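Local coordinates for protein tetraacyldisaccharide 4'-kinase (Aquifex aeolicus, PDB 4EHX) that probably transfers the gamma-phosphate of ATP to the 4'-position of a tetraacyldisaccharide 1-phosphate, forming lipid IVA at the membrane interface, at residues T22-G27 and H143-R148; K51-M56 and M204-C209; S265-E270 and I283-Y288. All blocks are in the same frame, centred on the assembly; numbering follows the deposited sequence.

From the N terminus, the end of helix 7-25 opens contact 1 and the first turns of helix 51-61, whose Lys-51 and Thr-52 end the predicted ATP-binding site, open contact 2. Contact 1 closes at 143-148, between strands 134-138 and 150-156, before contact 2 does so at strand 201-212, so the two loops cross. Contact 3 follows in series, a short loop from 265-270 to 283-288 that encloses strand 275-277 and helix 279-282. Contacts 1 and 3 lie on opposite sides of the chain's centre, their own centres about 44 Å apart. Contact 1 ties the C-terminal end of helix 7-25 to that interstrand loop, contact 2 joins helix to strand, and contact 3 joins two peripheral loops.

Contact 1 of 3, residues T22-G27 and H143-R148; sequences TLYDKG and HRKLHR
Arg-144 lies along Tyr-24 and reaches past it to Asp-25, serving an aromatic and an ionic partner. Its CB sits 3.8 Å from the centroid of the Tyr-24 ring, almost straight above the face, in a CH-pi contact. The two side chains run past each other in opposite directions, which puts the guanidinium over the Tyr-24 CB and not over the ring; Arg-144 CZ is 3.3 Å from that CB. A bend at chi3 (67°) turns the arginine toward the acid. There NH2 and NH1 grip the same oxygen end-on, Asp-25 OD1 lying 2.8 Å from Arg-144 NH2 and 3.0 Å from Arg-144 NH1, close to the guanidinium plane. NH2 meets this oxygen nearly along its C-O axis, NH1 from above the carboxylate plane. An alanine here keeps CB over the ring but would probably leave OD1 without its two donors and Tyr-24 CB without the guanidinium. Beside this pair, the Tyr-24 OH approaches Lys-145 CB at 3.6 Å, while the lysine amine turns off to a salt bridge with Asp-118. Further out, Asn-21 OD1 accepts a bond from Arg-144 NH1, and a type I turn from His-143 to Leu-146 presents Arg-144 and Lys-145. Helix 7-25 in turn ends in a Schellman motif with Gly-27 at C-prime, and the contact joins this terminus to the loop between strands 134-138 and 150-156.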
loop_
_atom_site.group_PDB
_atom_site.type_symbol
_atom_site.label_atom_id
_atom_site.label_comp_id
_atom_site.label_asym_id
_atom_site.label_seq_id
_atom_site.Cartn_x
_atom_site.Cartn_y
_atom_site.Cartn_z
ATOM N N THR A 22 -2.058 25.462 2.276
ATOM C CA THR A 22 -2.191 26.793 1.676
ATOM C C THR A 22 -0.870 27.246 1.061
ATOM O O THR A 22 -0.839 27.814 -0.043
ATOM C CB THR A 22 -2.679 27.825 2.705
ATOM O OG1 THR A 22 -4.002 27.472 3.127
ATOM C CG2 THR A 22 -2.693 29.224 2.107
ATOM N N LEU A 23 0.231 26.980 1.756
ATOM C CA LEU A 23 1.540 27.358 1.221
ATOM C C LEU A 23 1.823 26.681 -0.121
ATOM O O LEU A 23 2.268 27.337 -1.071
ATOM C CB LEU A 23 2.655 27.072 2.235
ATOM C CG LEU A 23 2.578 27.919 3.511
ATOM C CD1 LEU A 23 3.615 27.475 4.535
ATOM C CD2 LEU A 23 2.738 29.389 3.183
ATOM N N TYR A 24 1.555 25.380 -0.217
ATOM C CA TYR A 24 1.740 24.696 -1.494
ATOM C C TYR A 24 0.746 25.182 -2.544
ATOM O O TYR A 24 1.124 25.390 -3.691
ATOM C CB TYR A 24 1.654 23.180 -1.347
ATOM C CG TYR A 24 2.953 22.571 -0.852
ATOM C CD1 TYR A 24 4.038 22.438 -1.707
ATOM C CD2 TYR A 24 3.095 22.160 0.467
ATOM C CE1 TYR A 24 5.220 21.893 -1.272
ATOM C CE2 TYR A 24 4.290 21.605 0.919
ATOM C CZ TYR A 24 5.345 21.483 0.041
ATOM O OH TYR A 24 6.539 20.951 0.456
ATOM N N ASP A 25 -0.518 25.340 -2.143
ATOM C CA ASP A 25 -1.578 25.801 -3.045
ATOM C C ASP A 25 -1.176 27.095 -3.755
ATOM O O ASP A 25 -1.425 27.263 -4.945
ATOM C CB ASP A 25 -2.870 26.075 -2.265
ATOM C CG ASP A 25 -3.601 24.814 -1.860
ATOM O OD1 ASP A 25 -3.178 23.703 -2.257
ATOM O OD2 ASP A 25 -4.627 24.939 -1.143
ATOM N N LYS A 26 -0.554 28.001 -3.010
ATOM C CA LYS A 26 -0.287 29.351 -3.488
ATOM C C LYS A 26 1.149 29.593 -3.940
ATOM O O LYS A 26 1.536 30.734 -4.193
ATOM C CB LYS A 26 -0.693 30.364 -2.414
ATOM C CG LYS A 26 -2.165 30.261 -2.041
ATOM C CD LYS A 26 -2.630 31.434 -1.192
ATOM C CE LYS A 26 -4.155 31.554 -1.238
ATOM N NZ LYS A 26 -4.705 32.351 -0.102
ATOM N N GLY A 27 1.944 28.531 -4.025
ATOM C CA GLY A 27 3.267 28.644 -4.604
ATOM C C GLY A 27 4.334 29.165 -3.663
ATOM O O GLY A 27 5.387 29.623 -4.103
ATOM N N HIS A 143 2.914 14.132 -0.048
ATOM C CA HIS A 143 4.294 14.543 -0.326
ATOM C C HIS A 143 4.357 15.595 -1.437
ATOM O O HIS A 143 4.895 15.343 -2.520
ATOM C CB HIS A 143 5.180 13.330 -0.657
ATOM C CG HIS A 143 6.647 13.611 -0.515
ATOM N ND1 HIS A 143 7.272 13.684 0.714
ATOM C CD2 HIS A 143 7.609 13.852 -1.439
ATOM C CE1 HIS A 143 8.554 13.964 0.541
ATOM N NE2 HIS A 143 8.784 14.073 -0.757
ATOM N N ARG A 144 3.818 16.782 -1.158
ATOM C CA ARG A 144 3.549 17.762 -2.208
ATOM C C ARG A 144 4.807 18.387 -2.787
ATOM O O ARG A 144 4.773 18.959 -3.880
ATOM C CB ARG A 144 2.596 18.846 -1.700
ATOM C CG ARG A 144 1.229 18.290 -1.309
ATOM C CD ARG A 144 0.223 19.396 -0.991
ATOM N NE ARG A 144 -0.132 20.201 -2.166
ATOM C CZ ARG A 144 -0.954 21.249 -2.124
ATOM N NH1 ARG A 144 -1.514 21.617 -0.969
ATOM N NH2 ARG A 144 -1.210 21.942 -3.226
ATOM N N LYS A 145 5.914 18.258 -2.059
ATOM C CA LYS A 145 7.205 18.749 -2.533
ATOM C C LYS A 145 7.626 18.085 -3.848
ATOM O O LYS A 145 8.446 18.630 -4.575
ATOM C CB LYS A 145 8.301 18.530 -1.469
ATOM C CG LYS A 145 9.656 19.154 -1.823
ATOM C CD LYS A 145 10.841 18.488 -1.103
ATOM C CE LYS A 145 10.636 18.354 0.390
ATOM N NZ LYS A 145 11.948 18.185 1.123
ATOM N N LEU A 146 7.091 16.901 -4.147
ATOM C CA LEU A 146 7.422 16.253 -5.422
ATOM C C LEU A 146 6.273 16.344 -6.407
ATOM O O LEU A 146 5.166 15.873 -6.125
ATOM C CB LEU A 146 7.847 14.784 -5.231
ATOM C CG LEU A 146 8.139 13.966 -6.503
ATOM C CD1 LEU A 146 9.250 14.601 -7.338
ATOM C CD2 LEU A 146 8.553 12.521 -6.112
ATOM N N HIS A 147 6.528 16.965 -7.558
ATOM C CA HIS A 147 5.506 17.028 -8.598
ATOM C C HIS A 147 5.091 15.623 -8.998
ATOM O O HIS A 147 5.951 14.752 -9.165
ATOM C CB HIS A 147 6.016 17.728 -9.863
ATOM C CG HIS A 147 5.044 17.649 -11.005
ATOM N ND1 HIS A 147 3.885 18.394 -11.041
ATOM C CD2 HIS A 147 5.021 16.869 -12.112
ATOM C CE1 HIS A 147 3.200 18.093 -12.131
ATOM N NE2 HIS A 147 3.869 17.170 -12.798
ATOM N N ARG A 148 3.790 15.404 -9.162
ATOM C CA ARG A 148 3.319 14.178 -9.815
ATOM C C ARG A 148 2.477 14.529 -11.035
ATOM O O ARG A 148 1.698 15.475 -11.017
ATOM C CB ARG A 148 2.587 13.220 -8.841
ATOM C CG ARG A 148 1.202 13.647 -8.331
ATOM C CD ARG A 148 1.223 14.906 -7.434
ATOM N NE ARG A 148 2.314 14.837 -6.443
ATOM C CZ ARG A 148 2.266 14.159 -5.301
ATOM N NH1 ARG A 148 1.161 13.522 -4.939
ATOM N NH2 ARG A 148 3.322 14.149 -4.489
#

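Contact 2 of 3, residues K51-M56 and M204-C209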
loop_
_atom_site.group_PDB
_atom_site.type_symbol
_atom_site.label_atom_id
_atom_site.label_comp_id
_atom_site.label_asym_id
_atom_site.label_seq_id
_atom_site.Cartn_x
_atom_site.Cartn_y
_atom_site.Cartn_z
ATOM N N LYS A 51 -4.211 0.541 -0.749
ATOM C CA LYS A 51 -3.133 1.201 -1.474
ATOM C C LYS A 51 -2.100 0.199 -1.993
ATOM O O LYS A 51 -1.629 0.318 -3.119
ATOM C CB LYS A 51 -2.443 2.243 -0.588
ATOM C CG LYS A 51 -1.254 2.891 -1.239
ATOM C CD LYS A 51 -0.083 2.983 -0.273
ATOM C CE LYS A 51 0.485 1.605 0.030
ATOM N NZ LYS A 51 1.556 1.672 1.046
ATOM N N THR A 52 -1.737 -0.772 -1.163
ATOM C CA THR A 52 -0.755 -1.779 -1.570
ATOM C C THR A 52 -1.268 -2.557 -2.783
ATOM O O THR A 52 -0.557 -2.700 -3.785
ATOM C CB THR A 52 -0.406 -2.740 -0.412
ATOM O OG1 THR A 52 0.084 -1.977 0.694
ATOM C CG2 THR A 52 0.675 -3.728 -0.835
ATOM N N SER A 53 -2.500 -3.055 -2.698
ATOM C CA SER A 53 -3.102 -3.751 -3.839
ATOM C C SER A 53 -3.139 -2.884 -5.089
ATOM O O SER A 53 -2.880 -3.360 -6.203
ATOM C CB SER A 53 -4.523 -4.237 -3.515
ATOM O OG SER A 53 -4.499 -5.228 -2.518
ATOM N N PHE A 54 -3.475 -1.607 -4.930
ATOM C CA PHE A 54 -3.559 -0.751 -6.093
ATOM C C PHE A 54 -2.189 -0.507 -6.715
ATOM O O PHE A 54 -2.062 -0.444 -7.935
ATOM C CB PHE A 54 -4.254 0.594 -5.792
ATOM C CG PHE A 54 -4.516 1.386 -7.027
ATOM C CD1 PHE A 54 -5.607 1.083 -7.846
ATOM C CD2 PHE A 54 -3.652 2.394 -7.412
ATOM C CE1 PHE A 54 -5.836 1.786 -9.021
ATOM C CE2 PHE A 54 -3.866 3.088 -8.586
ATOM C CZ PHE A 54 -4.963 2.792 -9.390
ATOM N N VAL A 55 -1.160 -0.346 -5.886
ATOM C CA VAL A 55 0.191 -0.179 -6.428
ATOM C C VAL A 55 0.583 -1.384 -7.289
ATOM O O VAL A 55 1.112 -1.225 -8.394
ATOM C CB VAL A 55 1.244 0.074 -5.304
ATOM C CG1 VAL A 55 2.635 0.053 -5.882
ATOM C CG2 VAL A 55 0.959 1.421 -4.628
ATOM N N MET A 56 0.316 -2.590 -6.794
ATOM C CA MET A 56 0.616 -3.810 -7.557
ATOM C C MET A 56 -0.134 -3.805 -8.882
ATOM O O MET A 56 0.413 -4.130 -9.936
ATOM C CB MET A 56 0.205 -5.048 -6.763
ATOM C CG MET A 56 1.023 -5.277 -5.495
ATOM S SD MET A 56 0.213 -6.492 -4.417
ATOM C CE MET A 56 0.355 -7.953 -5.448
ATOM N N MET A 204 -13.108 0.221 -7.291
ATOM C CA MET A 204 -12.139 -0.853 -7.126
ATOM C C MET A 204 -12.692 -1.954 -6.244
ATOM O O MET A 204 -13.165 -1.693 -5.136
ATOM C CB MET A 204 -10.855 -0.300 -6.506
ATOM C CG MET A 204 -9.842 -1.382 -6.142
ATOM S SD MET A 204 -8.297 -0.659 -5.519
ATOM C CE MET A 204 -8.142 -1.518 -3.948
ATOM N N PHE A 205 -12.629 -3.178 -6.755
ATOM C CA PHE A 205 -13.095 -4.367 -6.044
ATOM C C PHE A 205 -11.858 -5.210 -5.838
ATOM O O PHE A 205 -10.959 -5.186 -6.669
ATOM C CB PHE A 205 -14.102 -5.158 -6.896
ATOM C CG PHE A 205 -15.412 -4.443 -7.132
ATOM C CD1 PHE A 205 -15.501 -3.415 -8.059
ATOM C CD2 PHE A 205 -16.558 -4.825 -6.451
ATOM C CE1 PHE A 205 -16.714 -2.762 -8.286
ATOM C CE2 PHE A 205 -17.773 -4.183 -6.679
ATOM C CZ PHE A 205 -17.849 -3.149 -7.591
ATOM N N ARG A 206 -11.792 -5.938 -4.728
ATOM C CA ARG A 206 -10.726 -6.915 -4.563
ATOM C C ARG A 206 -11.355 -8.265 -4.364
ATOM O O ARG A 206 -12.264 -8.419 -3.554
ATOM C CB ARG A 206 -9.808 -6.557 -3.384
ATOM C CG ARG A 206 -8.840 -5.436 -3.714
ATOM C CD ARG A 206 -7.744 -5.311 -2.674
ATOM N NE ARG A 206 -8.266 -4.932 -1.372
ATOM C CZ ARG A 206 -7.513 -4.723 -0.298
ATOM N NH1 ARG A 206 -6.197 -4.857 -0.370
ATOM N NH2 ARG A 206 -8.079 -4.381 0.850
ATOM N N GLU A 207 -10.886 -9.239 -5.126
ATOM C CA GLU A 207 -11.471 -10.560 -5.122
ATOM C C GLU A 207 -10.394 -11.629 -4.927
ATOM O O GLU A 207 -9.289 -11.514 -5.457
ATOM C CB GLU A 207 -12.274 -10.770 -6.417
ATOM C CG GLU A 207 -13.456 -9.789 -6.515
ATOM C CD GLU A 207 -14.181 -9.796 -7.857
ATOM O OE1 GLU A 207 -13.873 -10.639 -8.729
ATOM O OE2 GLU A 207 -15.074 -8.939 -8.029
ATOM N N PHE A 208 -10.728 -12.661 -4.157
ATOM C CA PHE A 208 -9.775 -13.712 -3.811
ATOM C C PHE A 208 -9.305 -14.451 -5.051
ATOM O O PHE A 208 -10.114 -14.964 -5.820
ATOM C CB PHE A 208 -10.403 -14.703 -2.823
ATOM C CG PHE A 208 -9.483 -15.830 -2.422
ATOM C CD1 PHE A 208 -8.239 -15.564 -1.865
ATOM C CD2 PHE A 208 -9.862 -17.153 -2.595
ATOM C CE1 PHE A 208 -7.390 -16.594 -1.491
ATOM C CE2 PHE A 208 -9.017 -18.185 -2.222
ATOM C CZ PHE A 208 -7.782 -17.906 -1.669
ATOM N N CYS A 209 -7.991 -14.516 -5.232
ATOM C CA CYS A 209 -7.398 -15.147 -6.404
ATOM C C CYS A 209 -6.810 -16.520 -6.101
ATOM O O CYS A 209 -7.202 -17.532 -6.693
ATOM C CB CYS A 209 -6.291 -14.252 -6.965
ATOM S SG CYS A 209 -5.546 -14.909 -8.481
#
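Met-204 comes first along the strand and reaches Phe-54 of the facing helix with its thioether. CG stands anti to the backbone N (chi1 173°) and the chain stays extended through chi2, which carries SD to 4.0 Å from Phe-54 CD1. The sulfur meets the ring obliquely, 5.2 Å from SD to the Phe-54 ring centroid, in a Met-aromatic contact. Val-184 of strand 182-186 touches both side chains and completes this apolar patch. Two residues on, strand alternation brings the next side chain to the same face: Arg-206, whose backbone N is bonded to Glu-189. Its CD lies 3.2 Å from Ser-53 OG, and the bend at chi3 beyond it (-64°) brings NH1 round to the same hydroxyl. This hydrogen bond, Arg-206 NH1 to Ser-53 OG, is 2.8 Å long and fairly straight at 159°, with the oxygen near the guanidinium plane. Ser-53 directly follows Lys-51 and Thr-52, both predicted to bind ATP at the P-loop. Since Ser-53 OG accepts, the contact pairs a cationic donor with a neutral hydroxyl next to a sulfur-ring patch: the single polar bond gives direction, Met-204 and Phe-54 form the buried apolar part, and the polar pair contributes about half of the interface.

Contact 3 of 3, residues S265-E270 and I283-Y288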
loop_
_atom_site.group_PDB
_atom_site.type_symbol
_atom_site.label_atom_id
_atom_site.label_comp_id
_atom_site.label_asym_id
_atom_site.label_seq_id
_atom_site.Cartn_x
_atom_site.Cartn_y
_atom_site.Cartn_z
ATOM N N SER A 265 11.384 -14.820 15.488
ATOM C CA SER A 265 12.664 -15.432 15.811
ATOM C C SER A 265 12.445 -16.775 16.500
ATOM O O SER A 265 13.280 -17.673 16.405
ATOM C CB SER A 265 13.499 -14.500 16.694
ATOM O OG SER A 265 12.748 -14.022 17.798
ATOM N N ASP A 266 11.308 -16.906 17.180
ATOM C CA ASP A 266 10.986 -18.123 17.924
ATOM C C ASP A 266 9.882 -18.961 17.279
ATOM O O ASP A 266 9.356 -19.881 17.907
ATOM C CB ASP A 266 10.592 -17.785 19.366
ATOM C CG ASP A 266 11.794 -17.615 20.280
ATOM O OD1 ASP A 266 12.846 -17.135 19.809
ATOM O OD2 ASP A 266 11.685 -17.965 21.474
ATOM N N PHE A 267 9.528 -18.652 16.033
ATOM C CA PHE A 267 8.474 -19.404 15.347
ATOM C C PHE A 267 8.936 -20.814 14.951
ATOM O O PHE A 267 9.963 -20.977 14.281
ATOM C CB PHE A 267 7.952 -18.646 14.125
ATOM C CG PHE A 267 6.754 -19.287 13.492
ATOM C CD1 PHE A 267 5.541 -19.325 14.163
ATOM C CD2 PHE A 267 6.840 -19.864 12.238
ATOM C CE1 PHE A 267 4.440 -19.925 13.597
ATOM C CE2 PHE A 267 5.736 -20.462 11.661
ATOM C CZ PHE A 267 4.535 -20.493 12.343
ATOM N N THR A 268 8.175 -21.823 15.376
ATOM C CA THR A 268 8.535 -23.221 15.141
ATOM C C THR A 268 7.350 -24.028 14.611
ATOM O O THR A 268 6.589 -24.608 15.375
ATOM C CB THR A 268 9.074 -23.882 16.414
ATOM O OG1 THR A 268 10.090 -23.051 16.997
ATOM C CG2 THR A 268 9.661 -25.229 16.088
ATOM N N PRO A 269 7.195 -24.062 13.286
ATOM C CA PRO A 269 6.089 -24.780 12.644
ATOM C C PRO A 269 6.313 -26.295 12.609
ATOM O O PRO A 269 7.447 -26.769 12.725
ATOM C CB PRO A 269 6.074 -24.207 11.223
ATOM C CG PRO A 269 7.460 -23.751 10.983
ATOM C CD PRO A 269 7.976 -23.273 12.319
ATOM N N GLU A 270 5.217 -27.030 12.460
ATOM C CA GLU A 270 5.241 -28.491 12.402
ATOM C C GLU A 270 5.329 -28.972 10.961
ATOM O O GLU A 270 4.560 -28.536 10.109
ATOM C CB GLU A 270 3.957 -29.053 12.995
ATOM C CG GLU A 270 3.695 -28.688 14.433
ATOM C CD GLU A 270 2.371 -29.244 14.916
ATOM O OE1 GLU A 270 1.669 -28.533 15.664
ATOM O OE2 GLU A 270 2.036 -30.390 14.535
ATOM N N ILE A 283 6.777 -12.268 5.233
ATOM C CA ILE A 283 8.108 -11.831 4.805
ATOM C C ILE A 283 9.188 -12.307 5.775
ATOM O O ILE A 283 10.358 -12.383 5.411
ATOM C CB ILE A 283 8.220 -10.297 4.597
ATOM C CG1 ILE A 283 7.836 -9.540 5.865
ATOM C CG2 ILE A 283 7.370 -9.846 3.425
ATOM C CD1 ILE A 283 8.024 -8.031 5.755
ATOM N N LYS A 284 8.786 -12.651 6.996
ATOM C CA LYS A 284 9.735 -13.052 8.030
ATOM C C LYS A 284 9.867 -14.564 8.115
ATOM O O LYS A 284 10.611 -15.085 8.944
ATOM C CB LYS A 284 9.316 -12.481 9.388
ATOM C CG LYS A 284 9.309 -10.962 9.434
ATOM C CD LYS A 284 8.080 -10.441 10.156
ATOM C CE LYS A 284 8.001 -8.924 10.090
ATOM N NZ LYS A 284 9.173 -8.291 10.748
ATOM N N LEU A 285 9.148 -15.266 7.243
ATOM C CA LEU A 285 9.093 -16.721 7.282
ATOM C C LEU A 285 9.433 -17.346 5.935
ATOM O O LEU A 285 8.963 -18.438 5.607
ATOM C CB LEU A 285 7.708 -17.183 7.729
ATOM C CG LEU A 285 7.325 -16.782 9.151
ATOM C CD1 LEU A 285 5.843 -17.004 9.383
ATOM C CD2 LEU A 285 8.162 -17.582 10.146
ATOM N N GLN A 286 10.252 -16.663 5.148
ATOM C CA GLN A 286 10.596 -17.198 3.835
ATOM C C GLN A 286 11.415 -18.470 3.984
ATOM O O GLN A 286 12.254 -18.582 4.879
ATOM C CB GLN A 286 11.346 -16.153 3.009
ATOM C CG GLN A 286 10.531 -14.874 2.829
ATOM C CD GLN A 286 11.292 -13.796 2.095
ATOM O OE1 GLN A 286 11.911 -14.052 1.062
ATOM N NE2 GLN A 286 11.259 -12.582 2.630
ATOM N N GLY A 287 11.168 -19.441 3.117
ATOM C CA GLY A 287 11.869 -20.705 3.242
ATOM C C GLY A 287 11.012 -21.765 3.901
ATOM O O GLY A 287 11.095 -22.938 3.538
ATOM N N TYR A 288 10.192 -21.367 4.873
ATOM C CA TYR A 288 9.169 -22.279 5.371
ATOM C C TYR A 288 8.181 -22.492 4.238
ATOM O O TYR A 288 7.391 -21.612 3.907
ATOM C CB TYR A 288 8.473 -21.730 6.626
ATOM C CG TYR A 288 9.266 -21.960 7.893
ATOM C CD1 TYR A 288 9.547 -23.255 8.338
ATOM C CD2 TYR A 288 9.734 -20.896 8.641
ATOM C CE1 TYR A 288 10.283 -23.466 9.494
ATOM C CE2 TYR A 288 10.461 -21.094 9.791
ATOM C CZ TYR A 288 10.728 -22.377 10.221
ATOM O OH TYR A 288 11.458 -22.546 11.376
#
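Gln-286 NE2, bonded to both Ile-283 O and Tyr-102 OH, braces the turn that holds Leu-285 and Tyr-288 against Phe-267 and Pro-269. The bond from Gln-286 NE2 to Ile-283 O is 2.9 Å, with the donor tilted moderately from the carbonyl plane, and Lys-106 takes the other end of the amide at OE1. From Leu-285 to Tyr-288 the backbone makes a type II turn, closed by Tyr-288 N on Leu-285 O at 3.3 Å. Gly-287 occupies its third position with a positive phi (101°), where any side chain would press on the carbonyl oxygen before it. The turn, in the loop between helix 279-282 and strand 291-300, thus sends Leu-285 and Tyr-288 to the loop between strands 252-257 and 275-277. Leu-285 puts a methyl, CD2, against the Phe-267 ring, 3.4 Å from CD2 of that ring, the two side chains crossing at about a right angle. Having CG anti to the backbone N (chi1 -172°) swings the Phe-267 ring into this position, and beyond it the ring meets that of Phe-232. Pro-269 lies over one face of Tyr-288: its CG is 3.6 Å from the ring centroid, displaced toward the rim, and as close as 3.2 Å to Tyr-288 CE1. This is a CH-pi contact, and a tight one. Pro-269 CD lies across the same ring, nearer CZ. At the far end of the tyrosine the OH passes Phe-267 O at 3.6 Å without a hydrogen bond. No hydrogen bond crosses between the two loops, then, and the contact rests mainly on apolar and aromatic packing; polar bonds shape the turn and fasten it elsewhere, as where Tyr-288 O accepts from Ser-214, while the fit depends on the shapes of a proline, a leucine and two rings.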